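Local structure of putative carboxynorspermidine decarboxylase protein (Sinorhizobium meliloti, 3MT1) at residues Y6-K11 against A339-E344; F39-V44 against Y324-K329. The protein probably catalyses, as a homodimer, the pyridoxal 5'-phosphate-dependent decarboxylation of carboxynorspermidine and carboxyspermidine to norspermidine and spermidine. All blocks are in the same frame, centred on the assembly; numbering follows the deposited sequence.

Contact 1: residues Y6-K11 against A339-E344; sequences YYLIDK and AIAIRE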
loop_
_atom_site.group_PDB
_atom_site.type_symbol
_atom_site.label_atom_id
_atom_site.label_comp_id
_atom_site.label_asym_id
_atom_site.label_seq_id
_atom_site.Cartn_x
_atom_site.Cartn_y
_atom_site.Cartn_z
ATOM N N TYR B 6 -11.025 -10.920 7.332
ATOM C CA TYR B 6 -11.666 -9.696 7.773
ATOM C C TYR B 6 -10.924 -9.119 9.000
ATOM O O TYR B 6 -10.235 -9.863 9.736
ATOM C CB TYR B 6 -13.161 -9.916 8.067
ATOM C CG TYR B 6 -13.457 -11.060 9.013
ATOM C CD1 TYR B 6 -13.518 -10.860 10.386
ATOM C CD2 TYR B 6 -13.688 -12.342 8.532
ATOM C CE1 TYR B 6 -13.807 -11.920 11.258
ATOM C CE2 TYR B 6 -13.965 -13.397 9.396
ATOM C CZ TYR B 6 -14.012 -13.176 10.756
ATOM O OH TYR B 6 -14.279 -14.223 11.603
ATOM N N TYR B 7 -11.035 -7.797 9.177
ATOM C CA TYR B 7 -10.521 -7.126 10.353
ATOM C C TYR B 7 -11.654 -7.137 11.349
ATOM O O TYR B 7 -12.767 -6.695 11.018
ATOM C CB TYR B 7 -10.182 -5.670 10.040
ATOM C CG TYR B 7 -9.130 -5.409 8.970
ATOM C CD1 TYR B 7 -9.511 -5.011 7.683
ATOM C CD2 TYR B 7 -7.764 -5.475 9.264
ATOM C CE1 TYR B 7 -8.563 -4.746 6.689
ATOM C CE2 TYR B 7 -6.791 -5.206 8.283
ATOM C CZ TYR B 7 -7.201 -4.839 6.987
ATOM O OH TYR B 7 -6.275 -4.568 5.980
ATOM N N LEU B 8 -11.409 -7.611 12.569
ATOM C CA LEU B 8 -12.497 -7.690 13.552
ATOM C C LEU B 8 -12.252 -6.704 14.670
ATOM O O LEU B 8 -11.309 -6.835 15.442
ATOM C CB LEU B 8 -12.621 -9.108 14.097
ATOM C CG LEU B 8 -13.733 -9.438 15.101
ATOM C CD1 LEU B 8 -15.050 -9.001 14.626
ATOM C CD2 LEU B 8 -13.798 -10.954 15.387
ATOM N N ILE B 9 -13.078 -5.685 14.743
ATOM C CA ILE B 9 -12.910 -4.717 15.781
ATOM C C ILE B 9 -13.738 -5.132 16.985
ATOM O O ILE B 9 -14.963 -5.214 16.906
ATOM C CB ILE B 9 -13.305 -3.326 15.306
ATOM C CG1 ILE B 9 -12.376 -2.886 14.154
ATOM C CG2 ILE B 9 -13.317 -2.329 16.498
ATOM C CD1 ILE B 9 -13.013 -1.801 13.245
ATOM N N ASP B 10 -13.051 -5.415 18.088
ATOM C CA ASP B 10 -13.714 -5.835 19.302
ATOM C C ASP B 10 -14.293 -4.632 20.084
ATOM O O ASP B 10 -13.559 -3.862 20.716
ATOM C CB ASP B 10 -12.782 -6.698 20.194
ATOM C CG ASP B 10 -13.496 -7.232 21.447
ATOM O OD1 ASP B 10 -13.795 -8.458 21.508
ATOM O OD2 ASP B 10 -13.804 -6.412 22.370
ATOM N N LYS B 11 -15.619 -4.524 20.073
ATOM C CA LYS B 11 -16.289 -3.429 20.729
ATOM C C LYS B 11 -15.837 -3.248 22.207
ATOM O O LYS B 11 -15.527 -2.129 22.646
ATOM C CB LYS B 11 -17.802 -3.609 20.638
ATOM C CG LYS B 11 -18.502 -2.306 20.785
ATOM C CD LYS B 11 -19.899 -2.443 21.164
ATOM C CE LYS B 11 -20.470 -1.058 21.412
ATOM N NZ LYS B 11 -21.769 -1.135 22.119
ATOM N N ALA B 339 -12.963 -7.810 4.697
ATOM C CA ALA B 339 -14.170 -7.158 5.175
ATOM C C ALA B 339 -13.855 -6.397 6.440
ATOM O O ALA B 339 -12.889 -6.699 7.134
ATOM C CB ALA B 339 -15.320 -8.231 5.445
ATOM N N ILE B 340 -14.677 -5.414 6.758
ATOM C CA ILE B 340 -14.515 -4.704 8.002
ATOM C C ILE B 340 -15.658 -5.175 8.887
ATOM O O ILE B 340 -16.823 -5.111 8.484
ATOM C CB ILE B 340 -14.546 -3.160 7.790
ATOM C CG1 ILE B 340 -13.348 -2.699 6.953
ATOM C CG2 ILE B 340 -14.618 -2.410 9.127
ATOM C CD1 ILE B 340 -13.318 -1.113 6.679
ATOM N N ALA B 341 -15.315 -5.682 10.073
ATOM C CA ALA B 341 -16.318 -6.223 11.012
ATOM C C ALA B 341 -16.071 -5.884 12.474
ATOM O O ALA B 341 -14.957 -5.591 12.902
ATOM C CB ALA B 341 -16.472 -7.693 10.831
ATOM N N ILE B 342 -17.156 -5.886 13.218
ATOM C CA ILE B 342 -17.139 -5.578 14.641
ATOM C C ILE B 342 -17.633 -6.771 15.472
ATOM O O ILE B 342 -18.710 -7.320 15.176
ATOM C CB ILE B 342 -18.072 -4.381 14.905
ATOM C CG1 ILE B 342 -17.520 -3.156 14.170
ATOM C CG2 ILE B 342 -18.263 -4.157 16.410
ATOM C CD1 ILE B 342 -18.406 -1.900 14.244
ATOM N N ARG B 343 -16.869 -7.180 16.492
ATOM C CA ARG B 343 -17.405 -8.102 17.513
ATOM C C ARG B 343 -18.187 -7.277 18.526
ATOM O O ARG B 343 -17.604 -6.463 19.222
ATOM C CB ARG B 343 -16.297 -8.896 18.217
ATOM C CG ARG B 343 -16.824 -10.096 19.022
ATOM C CD ARG B 343 -15.788 -10.716 19.942
ATOM N NE ARG B 343 -14.991 -11.750 19.271
ATOM C CZ ARG B 343 -13.704 -11.628 18.903
ATOM N NH1 ARG B 343 -13.024 -10.498 19.129
ATOM N NH2 ARG B 343 -13.088 -12.651 18.293
ATOM N N GLU B 344 -19.501 -7.447 18.583
ATOM C CA GLU B 344 -20.306 -6.678 19.541
ATOM C C GLU B 344 -20.274 -7.340 20.934
ATOM O O GLU B 344 -19.645 -8.382 21.125
ATOM C CB GLU B 344 -21.757 -6.488 19.066
ATOM C CG GLU B 344 -21.969 -6.113 17.608
ATOM C CD GLU B 344 -22.204 -4.624 17.330
ATOM O OE1 GLU B 344 -21.659 -3.753 18.039
ATOM O OE2 GLU B 344 -22.932 -4.310 16.359
HETATM O O HOH W 1 -10.888 -8.478 17.455
HETATM O O HOH W 2 -16.492 -6.874 22.102
#
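Asp10 holds CG anti to its backbone N (chi1 -176°), and Arg343 starts the same way but bends at chi3 (-88°), so that its guanidinium swings back over the neighbouring strand. The two ends meet in a salt bridge, Arg343 NH1 donating to Asp10 OD1 at 3.2 Å. This single bond uses the carboxylate's anti lone pair, with the two planes 45° apart. OD2 is engaged differently: it caps the backbone N of Lys13, as expected of an N-cap residue. Leu8, also with CG anti to N, crosses Arg343 at about a right angle. CD2 of Leu8 lies over one guanidinium face, 3.4 Å from Arg343 NH2 and offset toward the rim, while CD1 of Leu8 comes within 3.2 Å of Arg343 N.

Beneath these side chains runs a parallel beta ladder. Tyr7 and Ile9 use both N and O toward the partner strand, bonding in turn to Ala339 O, Ala341 N, Ala341 O and Arg343 N. The shortest of these bonds joins Ile9 N to Ala341 O (2.6 Å). Arg343 N, by contrast, approaches Ile9 O from above the carbonyl plane at 2.8 Å. Lys11 N prolongs the ladder to Arg343 O (2.9 Å), an oxygen that also accepts from water 2 (3.1 Å). Tyr6, Leu8 and Asp10 share one face with Ala339, Ala341 and Arg343; Tyr7, Ile9, Ile340 and Ile342 populate the reverse face, where Tyr7 OH is hydrogen-bonded to His266 O.

This pair of chain-distant strands belongs to the mixed sheet of the beta domain that accompanies the barrel in fold type III decarboxylases. Strand 6-10 lies between antiparallel strand 240-251 and strand 339-343, which pairs in turn with 349-353; strand 6-10 leads directly into helix 11-28.

Contact 2: residues F39-V44 against Y324-K329; sequences FATWSV and YTMVKK. With SO4 (sulfate ion), chain D.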
loop_
_atom_site.group_PDB
_atom_site.type_symbol
_atom_site.label_atom_id
_atom_site.label_comp_id
_atom_site.label_asym_id
_atom_site.label_seq_id
_atom_site.Cartn_x
_atom_site.Cartn_y
_atom_site.Cartn_z
ATOM N N PHE B 39 -6.030 5.591 12.022
ATOM C CA PHE B 39 -7.312 4.865 12.115
ATOM C C PHE B 39 -8.444 5.797 11.763
ATOM O O PHE B 39 -8.611 6.808 12.398
ATOM C CB PHE B 39 -7.511 4.367 13.520
ATOM C CG PHE B 39 -8.750 3.551 13.713
ATOM C CD1 PHE B 39 -9.950 4.158 14.161
ATOM C CD2 PHE B 39 -8.718 2.169 13.517
ATOM C CE1 PHE B 39 -11.119 3.390 14.379
ATOM C CE2 PHE B 39 -9.882 1.387 13.708
ATOM C CZ PHE B 39 -11.084 1.989 14.155
ATOM N N ALA B 40 -9.206 5.436 10.738
ATOM C CA ALA B 40 -10.259 6.260 10.182
ATOM C C ALA B 40 -11.467 5.386 9.798
ATOM O O ALA B 40 -12.222 5.670 8.860
ATOM C CB ALA B 40 -9.724 7.038 9.009
ATOM N N THR B 41 -11.675 4.333 10.579
ATOM C CA THR B 41 -12.771 3.420 10.346
ATOM C C THR B 41 -14.016 4.022 10.991
ATOM O O THR B 41 -14.386 3.677 12.141
ATOM C CB THR B 41 -12.445 2.079 10.918
ATOM O OG1 THR B 41 -11.318 1.577 10.216
ATOM C CG2 THR B 41 -13.587 1.100 10.737
ATOM N N TRP B 42 -14.660 4.892 10.223
ATOM C CA TRP B 42 -15.653 5.793 10.769
ATOM C C TRP B 42 -16.909 5.142 11.375
ATOM O O TRP B 42 -17.517 5.731 12.259
ATOM C CB TRP B 42 -16.021 6.900 9.780
ATOM C CG TRP B 42 -16.441 6.462 8.406
ATOM C CD1 TRP B 42 -15.629 6.275 7.310
ATOM C CD2 TRP B 42 -17.760 6.204 7.971
ATOM N NE1 TRP B 42 -16.357 5.885 6.248
ATOM C CE2 TRP B 42 -17.682 5.853 6.609
ATOM C CE3 TRP B 42 -19.010 6.254 8.592
ATOM C CZ2 TRP B 42 -18.817 5.517 5.854
ATOM C CZ3 TRP B 42 -20.146 5.941 7.838
ATOM C CH2 TRP B 42 -20.039 5.559 6.489
ATOM N N SER B 43 -17.257 3.923 10.967
ATOM C CA SER B 43 -18.437 3.280 11.539
ATOM C C SER B 43 -18.383 3.050 13.060
ATOM O O SER B 43 -19.422 2.680 13.666
ATOM C CB SER B 43 -18.709 1.938 10.863
ATOM O OG SER B 43 -17.587 1.095 11.030
ATOM N N VAL B 44 -17.197 3.232 13.665
ATOM C CA VAL B 44 -17.062 3.134 15.105
ATOM C C VAL B 44 -16.850 4.500 15.762
ATOM O O VAL B 44 -16.658 4.580 16.974
ATOM C CB VAL B 44 -15.970 2.076 15.574
ATOM C CG1 VAL B 44 -16.265 0.669 15.025
ATOM C CG2 VAL B 44 -14.541 2.524 15.253
ATOM N N TYR B 324 -2.797 1.781 11.237
ATOM C CA TYR B 324 -1.954 1.879 10.059
ATOM C C TYR B 324 -2.142 0.638 9.176
ATOM O O TYR B 324 -1.247 0.254 8.404
ATOM C CB TYR B 324 -0.466 2.085 10.461
ATOM C CG TYR B 324 -0.244 3.378 11.204
ATOM C CD1 TYR B 324 -0.271 4.618 10.531
ATOM C CD2 TYR B 324 -0.083 3.382 12.601
ATOM C CE1 TYR B 324 -0.102 5.846 11.241
ATOM C CE2 TYR B 324 0.089 4.572 13.318
ATOM C CZ TYR B 324 0.091 5.790 12.638
ATOM O OH TYR B 324 0.239 6.949 13.379
ATOM N N THR B 325 -3.299 -0.000 9.301
ATOM C CA THR B 325 -3.590 -1.167 8.475
ATOM C C THR B 325 -4.717 -0.816 7.510
ATOM O O THR B 325 -4.498 -0.699 6.322
ATOM C CB THR B 325 -3.989 -2.359 9.328
ATOM O OG1 THR B 325 -5.104 -1.967 10.159
ATOM C CG2 THR B 325 -2.787 -2.834 10.203
HETATM N N MSE B 326 -5.912 -0.583 8.044
HETATM C CA MSE B 326 -7.065 -0.267 7.228
HETATM C C MSE B 326 -6.883 0.967 6.375
HETATM O O MSE B 326 -7.388 1.011 5.278
HETATM C CB MSE B 326 -8.319 -0.121 8.083
HETATM C CG MSE B 326 -9.071 -1.430 8.223
HETATM SE SE MSE B 326 -10.269 -1.596 9.799
HETATM C CE MSE B 326 -8.857 -1.427 11.149
ATOM N N VAL B 327 -6.184 1.969 6.870
ATOM C CA VAL B 327 -6.056 3.219 6.135
ATOM C C VAL B 327 -5.148 3.096 4.873
ATOM O O VAL B 327 -5.050 4.023 4.080
ATOM C CB VAL B 327 -5.461 4.322 7.045
ATOM C CG1 VAL B 327 -6.547 4.939 8.003
ATOM C CG2 VAL B 327 -4.241 3.770 7.791
ATOM N N LYS B 328 -4.474 1.958 4.710
ATOM C CA LYS B 328 -3.499 1.859 3.647
ATOM C C LYS B 328 -3.606 0.532 2.916
ATOM O O LYS B 328 -2.705 0.138 2.207
ATOM C CB LYS B 328 -2.075 2.180 4.135
ATOM C CG LYS B 328 -1.599 1.401 5.364
ATOM C CD LYS B 328 -0.105 1.682 5.625
ATOM C CE LYS B 328 0.078 2.659 6.758
ATOM N NZ LYS B 328 1.349 3.377 6.686
ATOM N N LYS B 329 -4.740 -0.130 3.064
ATOM C CA LYS B 329 -4.976 -1.354 2.340
ATOM C C LYS B 329 -5.138 -1.110 0.851
ATOM O O LYS B 329 -5.621 -0.059 0.420
ATOM C CB LYS B 329 -6.195 -2.056 2.907
ATOM C CG LYS B 329 -7.512 -1.286 2.807
ATOM C CD LYS B 329 -8.644 -2.097 3.485
ATOM C CE LYS B 329 -9.797 -1.170 3.932
ATOM N NZ LYS B 329 -10.216 -0.349 2.755
HETATM S S SO4 D . 0.612 7.544 16.779
HETATM O O1 SO4 D . 2.008 7.174 16.957
HETATM O O2 SO4 D . -0.138 6.459 16.169
HETATM O O3 SO4 D . 0.109 7.792 18.135
HETATM O O4 SO4 D . 0.478 8.774 15.986
#
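Apolar contacts join the two loops, with no hydrogen bond between them. Phe39, its CG anti to N, lies alongside the selenomethionine at Met326, both side chains pointing the same way. A bend at the last torsion of Met326 (chi3 -62°) puts CE 3.9 Å from ring atom CE2 of Phe39. Next to this pair, CG1 of Val327 rests on Ala40, 3.9 Å from its CB and 3.8 Å from its N.

One mixed contact adds to these. Thr41, at the centre of an inverse gamma turn, has OG1 anti to its carbonyl carbon, which brings this oxygen to 3.4 Å from Met326 SE, the two side chains crossing at about a right angle.

The topology is that of fold type III pyridoxal-phosphate decarboxylases: 39-44 follows strand 31-35 of the eight-stranded parallel barrel, whereas 324-329 comes from the part of the chain that builds the separate beta domain.

Polar partners lie outside the pair of loops. Lys328 NZ forms salt bridges with Asp269 and with Glu264 of the second subunit, while Trp42 NE1 bonds to Glu361 O of that subunit. Tyr324 OH donates to sulfate O2 at 2.9 Å, with that oxygen near the ring plane. A phenylalanine here would lack the hydroxyl and would probably weaken the hold on the anion. The backbone N atoms of Gly199, Gly232 and Glu233 also bond to the sulfate, which is probably from the crystallisation liquor, in a setting consistent with the cofactor-phosphate site of this family.

How the contacts relate
The centres of the two contacts lie about 12 Å apart, and side chains bridge them directly. From contact 1, the face carrying Tyr7, Ile9 and Ile342 turns to contact 2: Ile342 CD1 packs on Val44 CG1 (3.4 Å), Tyr7 CD1 on Met326 CG (3.6 Å) and Ile9 CD1 on Thr41 CG2 (3.9 Å). Met326 therefore has Phe39 and Thr41 of the barrel loop and Tyr7 of the sheet as neighbours. Contact 2 is nearer the predicted substrate residues: side chain to side chain, Val327 is about 7 Å from Asp269 and Phe39 about 8 Å from Glu233, against about 10 and 12 Å for Tyr7 of contact 1. Tyr324 of contact 2 also reaches the sulfate.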